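Local structure of AAA ATPase, central region (Enterococcus faecium, 2R9G) at residues S104-M109 against K180-L185; I56-I61 against A67-T72; Q148-H151 against W157-Q160. The protein is the C-terminal, tetramer-forming fragment of an MgsA-type AAA+ ATPase, whose full-length form probably couples ATP hydrolysis to work on DNA at replication forks. All blocks are in the same frame, centred on the assembly; numbering follows the deposited sequence.

Contact 1. Residues S104-M109 against K180-L185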
loop_
_atom_site.group_PDB
_atom_site.type_symbol
_atom_site.label_atom_id
_atom_site.label_comp_id
_atom_site.label_asym_id
_atom_site.label_seq_id
_atom_site.Cartn_x
_atom_site.Cartn_y
_atom_site.Cartn_z
ATOM N N SER C 104 -18.656 3.788 -3.311
ATOM C CA SER C 104 -18.904 5.138 -2.853
ATOM C C SER C 104 -18.390 6.159 -3.858
ATOM O O SER C 104 -17.222 6.110 -4.278
ATOM C CB SER C 104 -18.251 5.379 -1.495
ATOM O OG SER C 104 -18.474 6.712 -1.088
ATOM N N ASN C 105 -19.272 7.083 -4.239
ATOM C CA ASN C 105 -18.884 8.204 -5.067
ATOM C C ASN C 105 -18.889 9.522 -4.290
ATOM O O ASN C 105 -18.690 10.591 -4.874
ATOM C CB ASN C 105 -19.772 8.284 -6.323
ATOM C CG ASN C 105 -21.235 8.655 -6.012
ATOM O OD1 ASN C 105 -21.718 8.525 -4.881
ATOM N ND2 ASN C 105 -21.950 9.092 -7.042
ATOM N N SER C 106 -19.105 9.425 -2.973
ATOM C CA SER C 106 -19.331 10.585 -2.099
ATOM C C SER C 106 -18.251 11.656 -2.177
ATOM O O SER C 106 -18.570 12.833 -2.266
ATOM C CB SER C 106 -19.530 10.149 -0.644
ATOM O OG SER C 106 -18.373 9.500 -0.148
ATOM N N ALA C 107 -16.982 11.258 -2.162
ATOM C CA ALA C 107 -15.887 12.239 -2.232
ATOM C C ALA C 107 -15.760 12.913 -3.600
ATOM O O ALA C 107 -15.397 14.089 -3.689
ATOM C CB ALA C 107 -14.583 11.607 -1.844
ATOM N N TYR C 108 -16.034 12.143 -4.650
ATOM C CA TYR C 108 -16.058 12.623 -6.031
ATOM C C TYR C 108 -17.177 13.659 -6.222
ATOM O O TYR C 108 -16.952 14.728 -6.814
ATOM C CB TYR C 108 -16.206 11.409 -6.967
ATOM C CG TYR C 108 -16.723 11.665 -8.364
ATOM C CD1 TYR C 108 -16.021 12.479 -9.256
ATOM C CD2 TYR C 108 -17.892 11.048 -8.814
ATOM C CE1 TYR C 108 -16.488 12.699 -10.548
ATOM C CE2 TYR C 108 -18.364 11.251 -10.106
ATOM C CZ TYR C 108 -17.658 12.085 -10.969
ATOM O OH TYR C 108 -18.109 12.303 -12.254
ATOM N N MET C 109 -18.359 13.341 -5.690
ATOM C CA MET C 109 -19.492 14.256 -5.761
ATOM C C MET C 109 -19.337 15.496 -4.885
ATOM O O MET C 109 -19.753 16.587 -5.286
ATOM C CB MET C 109 -20.804 13.524 -5.480
ATOM C CG MET C 109 -21.088 12.376 -6.453
ATOM S SD MET C 109 -21.989 12.782 -7.966
ATOM C CE MET C 109 -20.784 13.635 -8.960
ATOM N N LYS C 180 -17.781 -0.342 5.975
ATOM C CA LYS C 180 -17.348 -0.071 7.348
ATOM C C LYS C 180 -16.347 1.071 7.508
ATOM O O LYS C 180 -16.301 1.707 8.566
ATOM C CB LYS C 180 -16.767 -1.338 7.982
ATOM C CG LYS C 180 -17.812 -2.330 8.471
ATOM C CD LYS C 180 -17.168 -3.435 9.303
ATOM C CE LYS C 180 -18.193 -4.458 9.783
ATOM N NZ LYS C 180 -18.662 -5.343 8.676
ATOM N N TYR C 181 -15.540 1.330 6.481
ATOM C CA TYR C 181 -14.573 2.418 6.567
ATOM C C TYR C 181 -15.241 3.794 6.578
ATOM O O TYR C 181 -14.859 4.669 7.369
ATOM C CB TYR C 181 -13.529 2.341 5.456
ATOM C CG TYR C 181 -12.326 3.214 5.729
ATOM C CD1 TYR C 181 -11.275 2.755 6.514
ATOM C CD2 TYR C 181 -12.244 4.505 5.212
ATOM C CE1 TYR C 181 -10.167 3.557 6.771
ATOM C CE2 TYR C 181 -11.141 5.311 5.465
ATOM C CZ TYR C 181 -10.109 4.833 6.239
ATOM O OH TYR C 181 -9.013 5.632 6.492
ATOM N N GLU C 182 -16.227 3.978 5.703
ATOM C CA GLU C 182 -16.914 5.259 5.579
ATOM C C GLU C 182 -18.062 5.408 6.588
ATOM O O GLU C 182 -18.544 6.517 6.827
ATOM C CB GLU C 182 -17.402 5.475 4.148
ATOM C CG GLU C 182 -17.481 6.936 3.733
ATOM C CD GLU C 182 -18.215 7.157 2.416
ATOM O OE1 GLU C 182 -18.575 6.173 1.734
ATOM O OE2 GLU C 182 -18.433 8.329 2.064
ATOM N N GLN C 183 -18.491 4.292 7.179
ATOM C CA GLN C 183 -19.405 4.326 8.320
ATOM C C GLN C 183 -18.726 5.092 9.451
ATOM O O GLN C 183 -19.318 5.985 10.044
ATOM C CB GLN C 183 -19.734 2.917 8.804
ATOM C CG GLN C 183 -20.742 2.164 7.972
ATOM C CD GLN C 183 -20.936 0.737 8.457
ATOM O OE1 GLN C 183 -20.641 0.415 9.610
ATOM N NE2 GLN C 183 -21.429 -0.130 7.574
ATOM N N ALA C 184 -17.468 4.741 9.701
ATOM C CA ALA C 184 -16.657 5.342 10.742
ATOM C C ALA C 184 -16.239 6.779 10.419
ATOM O O ALA C 184 -16.182 7.619 11.321
ATOM C CB ALA C 184 -15.427 4.470 11.017
ATOM N N LEU C 185 -15.935 7.055 9.148
ATOM C CA LEU C 185 -15.587 8.416 8.724
ATOM C C LEU C 185 -16.794 9.326 8.872
ATOM O O LEU C 185 -16.672 10.455 9.341
ATOM C CB LEU C 185 -15.090 8.465 7.275
ATOM C CG LEU C 185 -13.762 7.847 6.839
ATOM C CD1 LEU C 185 -13.456 8.299 5.414
ATOM C CD2 LEU C 185 -12.593 8.181 7.772
#
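Glu182 reaches across from helix 180-195 and sets its carboxylate against two serine hydroxyls, one on each branch. Ser104 OG donates to Glu182 OE1 at 2.9 Å, and Ser106 OG donates to Glu182 OE2 at 2.5 Å. Both hydroxyls come in on the syn sides of the carboxylate, yet neither lies in its plane: the serine oxygens sit 31° and 27° out of it. The two serine oxygens are themselves 2.9 Å apart, OG of Ser104 to OG of Ser106. The glutamate gets this far because CG stands anti to the backbone N (chi1 -151°) and the chain runs on extended. With Ser104 and Glu182 as the nearest CA pair, 8.7 Å apart, side chains do all the bridging. The contact pins the start of helix 106-119, for which Asn105 is the N-cap residue, to the first turn of helix 180-195 near the C-terminus of a chain of helices and long loops, without strands. A weak bond from Ser106 N to Ser104 OG, 3.4 Å long, ties the two serines together. Further out, Tyr173 OH also hydrogen-bonds Glu182 OE2, Lys176 N adds a weak bond to the same oxygen, and Leu63 packs against both Ser106 and Glu182. All three touching residues are buried, so these hydroxyls would be expected to stabilise the carboxylate's negative charge. Beside them, Asn105 ND2 bonds Tyr149 OH of a neighbouring subunit.

Contact 2. Residues I56-I61 against A67-T72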
loop_
_atom_site.group_PDB
_atom_site.type_symbol
_atom_site.label_atom_id
_atom_site.label_comp_id
_atom_site.label_asym_id
_atom_site.label_seq_id
_atom_site.Cartn_x
_atom_site.Cartn_y
_atom_site.Cartn_z
ATOM N N ILE C 56 -11.846 4.320 -12.116
ATOM C CA ILE C 56 -12.974 3.536 -11.586
ATOM C C ILE C 56 -12.841 3.314 -10.075
ATOM O O ILE C 56 -13.763 3.624 -9.324
ATOM C CB ILE C 56 -13.149 2.178 -12.325
ATOM C CG1 ILE C 56 -13.516 2.399 -13.796
ATOM C CG2 ILE C 56 -14.236 1.354 -11.667
ATOM C CD1 ILE C 56 -13.152 1.223 -14.696
ATOM N N GLY C 57 -11.675 2.829 -9.643
ATOM C CA GLY C 57 -11.420 2.537 -8.236
ATOM C C GLY C 57 -11.609 3.745 -7.343
ATOM O O GLY C 57 -12.185 3.647 -6.262
ATOM N N TYR C 58 -11.146 4.894 -7.812
ATOM C CA TYR C 58 -11.260 6.119 -7.048
ATOM C C TYR C 58 -12.594 6.847 -7.208
ATOM O O TYR C 58 -12.998 7.591 -6.319
ATOM C CB TYR C 58 -10.120 7.065 -7.378
ATOM C CG TYR C 58 -8.781 6.689 -6.773
ATOM C CD1 TYR C 58 -8.548 6.803 -5.403
ATOM C CD2 TYR C 58 -7.729 6.266 -7.581
ATOM C CE1 TYR C 58 -7.302 6.482 -4.858
ATOM C CE2 TYR C 58 -6.491 5.934 -7.047
ATOM C CZ TYR C 58 -6.285 6.039 -5.691
ATOM O OH TYR C 58 -5.048 5.725 -5.181
ATOM N N GLU C 59 -13.261 6.667 -8.342
ATOM C CA GLU C 59 -14.554 7.306 -8.583
ATOM C C GLU C 59 -15.669 6.519 -7.919
ATOM O O GLU C 59 -16.457 7.067 -7.161
ATOM C CB GLU C 59 -14.836 7.441 -10.085
ATOM C CG GLU C 59 -16.073 8.242 -10.411
ATOM C CD GLU C 59 -16.385 8.282 -11.897
ATOM O OE1 GLU C 59 -15.462 8.510 -12.720
ATOM O OE2 GLU C 59 -17.568 8.097 -12.243
ATOM N N ASP C 60 -15.706 5.225 -8.199
ATOM C CA ASP C 60 -16.867 4.412 -7.859
ATOM C C ASP C 60 -16.711 3.593 -6.592
ATOM O O ASP C 60 -17.704 3.272 -5.941
ATOM C CB ASP C 60 -17.247 3.534 -9.051
ATOM C CG ASP C 60 -17.714 4.365 -10.245
ATOM O OD1 ASP C 60 -18.591 5.237 -10.049
ATOM O OD2 ASP C 60 -17.211 4.162 -11.372
ATOM N N ILE C 61 -15.476 3.265 -6.232
ATOM C CA ILE C 61 -15.228 2.506 -5.009
ATOM C C ILE C 61 -14.843 3.507 -3.928
ATOM O O ILE C 61 -15.564 3.640 -2.939
ATOM C CB ILE C 61 -14.227 1.321 -5.226
ATOM C CG1 ILE C 61 -14.940 0.130 -5.879
ATOM C CG2 ILE C 61 -13.588 0.861 -3.913
ATOM C CD1 ILE C 61 -15.213 0.262 -7.404
ATOM N N ALA C 67 -8.266 1.112 0.653
ATOM C CA ALA C 67 -7.145 0.198 0.410
ATOM C C ALA C 67 -7.206 -0.423 -0.981
ATOM O O ALA C 67 -6.199 -0.463 -1.679
ATOM C CB ALA C 67 -7.080 -0.892 1.475
ATOM N N ALA C 68 -8.390 -0.892 -1.379
ATOM C CA ALA C 68 -8.585 -1.474 -2.708
ATOM C C ALA C 68 -8.397 -0.456 -3.820
ATOM O O ALA C 68 -7.882 -0.796 -4.886
ATOM C CB ALA C 68 -9.942 -2.112 -2.823
ATOM N N ALA C 69 -8.818 0.783 -3.573
ATOM C CA ALA C 69 -8.650 1.857 -4.541
ATOM C C ALA C 69 -7.163 2.159 -4.676
ATOM O O ALA C 69 -6.668 2.374 -5.790
ATOM C CB ALA C 69 -9.437 3.118 -4.120
ATOM N N ALA C 70 -6.456 2.151 -3.542
ATOM C CA ALA C 70 -5.005 2.335 -3.537
ATOM C C ALA C 70 -4.275 1.185 -4.232
ATOM O O ALA C 70 -3.260 1.413 -4.893
ATOM C CB ALA C 70 -4.491 2.506 -2.120
ATOM N N ARG C 71 -4.805 -0.035 -4.086
ATOM C CA ARG C 71 -4.202 -1.244 -4.678
ATOM C C ARG C 71 -4.236 -1.308 -6.211
ATOM O O ARG C 71 -3.527 -2.123 -6.807
ATOM C CB ARG C 71 -4.837 -2.512 -4.095
ATOM C CG ARG C 71 -4.340 -2.859 -2.703
ATOM C CD ARG C 71 -4.641 -4.301 -2.329
ATOM N NE ARG C 71 -6.073 -4.596 -2.290
ATOM C CZ ARG C 71 -6.845 -4.419 -1.223
ATOM N NH1 ARG C 71 -6.333 -3.931 -0.105
ATOM N NH2 ARG C 71 -8.134 -4.726 -1.276
ATOM N N THR C 72 -5.076 -0.473 -6.829
ATOM C CA THR C 72 -5.178 -0.380 -8.278
ATOM C C THR C 72 -3.898 0.244 -8.838
ATOM O O THR C 72 -3.442 -0.112 -9.917
ATOM C CB THR C 72 -6.409 0.459 -8.686
ATOM O OG1 THR C 72 -7.566 -0.008 -7.977
ATOM C CG2 THR C 72 -6.671 0.370 -10.182
#
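Gly57 and Ala69 bring the last turns of helix 46-61 and the start of helix 66-82 together, their CA atoms 4.7 Å apart. The short axes run nearly antiparallel, at 159°, with a closest approach of 8.5 Å. Segment 56-61 carries a wider, pi-type turn at 57-61, and the Ile61 N to Gly57 O bond there is weak. Glycine, having no side chain, lets the opposite backbone come close: Ala69 CB points toward segment 56-61 and lies 3.5 Å from Gly57 O. This is a helical hairpin, two consecutive helices joined by a short turn, and its interface is made mainly by glycine and alanine, with one aromatic ring alongside. That ring belongs to Tyr58, whose CG lies anti to the carbonyl carbon (chi1 -75°), carrying the phenol toward helix 66-82 although its CB leaves the backbone at an angle to the partner. Ala69 CB sits over one face of the ring, 4.0 Å from Tyr58 CD1. Farther along the same side chain, Tyr58 CZ comes within 3.7 Å of Ala69 O, and Tyr58 OH passes 3.8 Å from Ala70 CA. No hydrogen bond crosses between the segments, so the join rests on van der Waals contact. Elsewhere on segment 56-61, Glu59 and Asp60 form salt bridges with Arg26, and Ile56 packs on helix 14-26. Arg71 of segment 67-72 pairs with Asp97 on helix 88-100, while Ala70 packs against Arg71 of a neighbouring subunit.

Contact 3. Residues Q148-H151 against W157-Q160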
loop_
_atom_site.group_PDB
_atom_site.type_symbol
_atom_site.label_atom_id
_atom_site.label_comp_id
_atom_site.label_asym_id
_atom_site.label_seq_id
_atom_site.Cartn_x
_atom_site.Cartn_y
_atom_site.Cartn_z
ATOM N N GLN C 148 -5.385 28.867 15.275
ATOM C CA GLN C 148 -5.260 27.826 16.297
ATOM C C GLN C 148 -4.840 26.484 15.680
ATOM O O GLN C 148 -5.533 25.934 14.828
ATOM C CB GLN C 148 -6.567 27.659 17.068
ATOM C CG GLN C 148 -6.940 28.847 17.939
ATOM C CD GLN C 148 -8.343 28.721 18.496
ATOM O OE1 GLN C 148 -8.526 28.322 19.643
ATOM N NE2 GLN C 148 -9.348 29.033 17.671
ATOM N N TYR C 149 -3.700 25.982 16.139
ATOM C CA TYR C 149 -3.104 24.720 15.719
ATOM C C TYR C 149 -3.783 23.571 16.472
ATOM O O TYR C 149 -3.648 23.476 17.689
ATOM C CB TYR C 149 -1.619 24.787 16.079
ATOM C CG TYR C 149 -0.701 23.729 15.513
ATOM C CD1 TYR C 149 -0.520 23.584 14.138
ATOM C CD2 TYR C 149 0.059 22.928 16.365
ATOM C CE1 TYR C 149 0.364 22.631 13.628
ATOM C CE2 TYR C 149 0.941 21.974 15.869
ATOM C CZ TYR C 149 1.089 21.831 14.504
ATOM O OH TYR C 149 1.960 20.889 14.024
ATOM N N PRO C 150 -4.537 22.713 15.750
ATOM C CA PRO C 150 -5.352 21.624 16.341
ATOM C C PRO C 150 -4.590 20.628 17.204
ATOM O O PRO C 150 -5.132 20.153 18.210
ATOM C CB PRO C 150 -5.943 20.918 15.119
ATOM C CG PRO C 150 -5.944 21.957 14.055
ATOM C CD PRO C 150 -4.704 22.775 14.288
ATOM N N HIS C 151 -3.342 20.344 16.830
ATOM C CA HIS C 151 -2.497 19.378 17.540
ATOM C C HIS C 151 -2.272 19.705 19.027
ATOM O O HIS C 151 -1.902 18.823 19.803
ATOM C CB HIS C 151 -1.152 19.215 16.829
ATOM C CG HIS C 151 -1.253 18.660 15.437
ATOM N ND1 HIS C 151 -1.677 17.374 15.174
ATOM C CD2 HIS C 151 -0.952 19.208 14.235
ATOM C CE1 HIS C 151 -1.655 17.162 13.870
ATOM N NE2 HIS C 151 -1.217 18.261 13.277
ATOM N N TRP C 157 -8.305 18.482 17.719
ATOM C CA TRP C 157 -9.350 19.225 17.033
ATOM C C TRP C 157 -9.677 20.519 17.777
ATOM O O TRP C 157 -9.826 20.525 19.004
ATOM C CB TRP C 157 -10.617 18.369 16.882
ATOM C CG TRP C 157 -11.759 19.100 16.220
ATOM C CD1 TRP C 157 -11.995 19.213 14.876
ATOM C CD2 TRP C 157 -12.810 19.832 16.876
ATOM N NE1 TRP C 157 -13.125 19.963 14.656
ATOM C CE2 TRP C 157 -13.645 20.357 15.864
ATOM C CE3 TRP C 157 -13.122 20.098 18.222
ATOM C CZ2 TRP C 157 -14.777 21.129 16.151
ATOM C CZ3 TRP C 157 -14.252 20.865 18.508
ATOM C CH2 TRP C 157 -15.065 21.370 17.473
ATOM N N VAL C 158 -9.799 21.604 17.020
ATOM C CA VAL C 158 -10.239 22.880 17.567
ATOM C C VAL C 158 -11.450 23.403 16.778
ATOM O O VAL C 158 -11.508 23.261 15.553
ATOM C CB VAL C 158 -9.064 23.919 17.648
ATOM C CG1 VAL C 158 -8.371 24.124 16.288
ATOM C CG2 VAL C 158 -9.532 25.256 18.237
ATOM N N ASN C 159 -12.435 23.957 17.493
ATOM C CA ASN C 159 -13.536 24.691 16.863
ATOM C C ASN C 159 -12.980 25.963 16.233
ATOM O O ASN C 159 -12.633 26.914 16.931
ATOM C CB ASN C 159 -14.623 25.023 17.892
ATOM C CG ASN C 159 -15.919 25.528 17.261
ATOM O OD1 ASN C 159 -15.934 26.082 16.160
ATOM N ND2 ASN C 159 -17.019 25.342 17.975
ATOM N N GLN C 160 -12.897 25.955 14.905
ATOM C CA GLN C 160 -12.294 27.041 14.140
ATOM C C GLN C 160 -12.976 27.129 12.775
ATOM O O GLN C 160 -13.385 26.108 12.214
ATOM C CB GLN C 160 -10.788 26.790 13.977
ATOM C CG GLN C 160 -9.994 27.935 13.349
ATOM C CD GLN C 160 -8.497 27.786 13.511
ATOM O OE1 GLN C 160 -7.745 28.758 13.379
ATOM N NE2 GLN C 160 -8.050 26.570 13.805
HETATM O O HOH W 1 -11.966 27.696 19.678
#
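Pro150 and Trp157 are the nearest CA pair, 4.7 Å apart, of two irregular segments, in which only residues 150-151 take up a 3-10 turn. At the other end of the contact the amide of Gln160 grips the main chain of Gln148 through both its N and its O. Gln148 N donates to Gln160 OE1 at 3.0 Å and nearly straight (170°), although the donor is tilted from the carbonyl plane. In return Gln160 NE2 donates to Gln148 O at 2.8 Å, in the carbonyl plane and on a lone pair. Two bonds from one amide fix its rotation, and an extended side chain, CG anti to the backbone N (chi1 -173°), delivers it there. The side chain thus copies the paired N-H and C=O bonds of a strand neighbour, closing the base of a short loop, residues 149-159, within the long region between helices 106-119 and 180-195. Val158 fills the middle: its CG1 lies 3.9 Å from Pro150 CG, while its CG2 meets the amide of Gln148, 3.5 Å from OE1. A water donates to Asn159 O and, weakly, to Gln148 OE1. Outward, the Trp157 ring meets that of Trp195, and His151 NE2 bonds Asp60 OD1 of a neighbouring subunit.

Overall arrangement
Contact 2 comes first along the chain, closing the hairpin of helices 46-61 and 66-82 before contact 1 opens; contact 3 is nested inside the long loop that contact 1 closes. Contacts 1 and 2 are neighbours, centres about 12 Å apart, and touch directly: Ser104 CB packs 3.5 Å from Ile61 O, and Tyr108 rests on Glu59. Contact 3 stands apart, its centre about 24 Å from that of contact 1 and about 31 Å from that of contact 2, in the loop region between helices 106-119 and 180-195. Yet the assembly reconnects them: segment 148-151 of one copy docks on segments 104-109 and 56-61 of another, loop region against helical region, within the four-chain assembly.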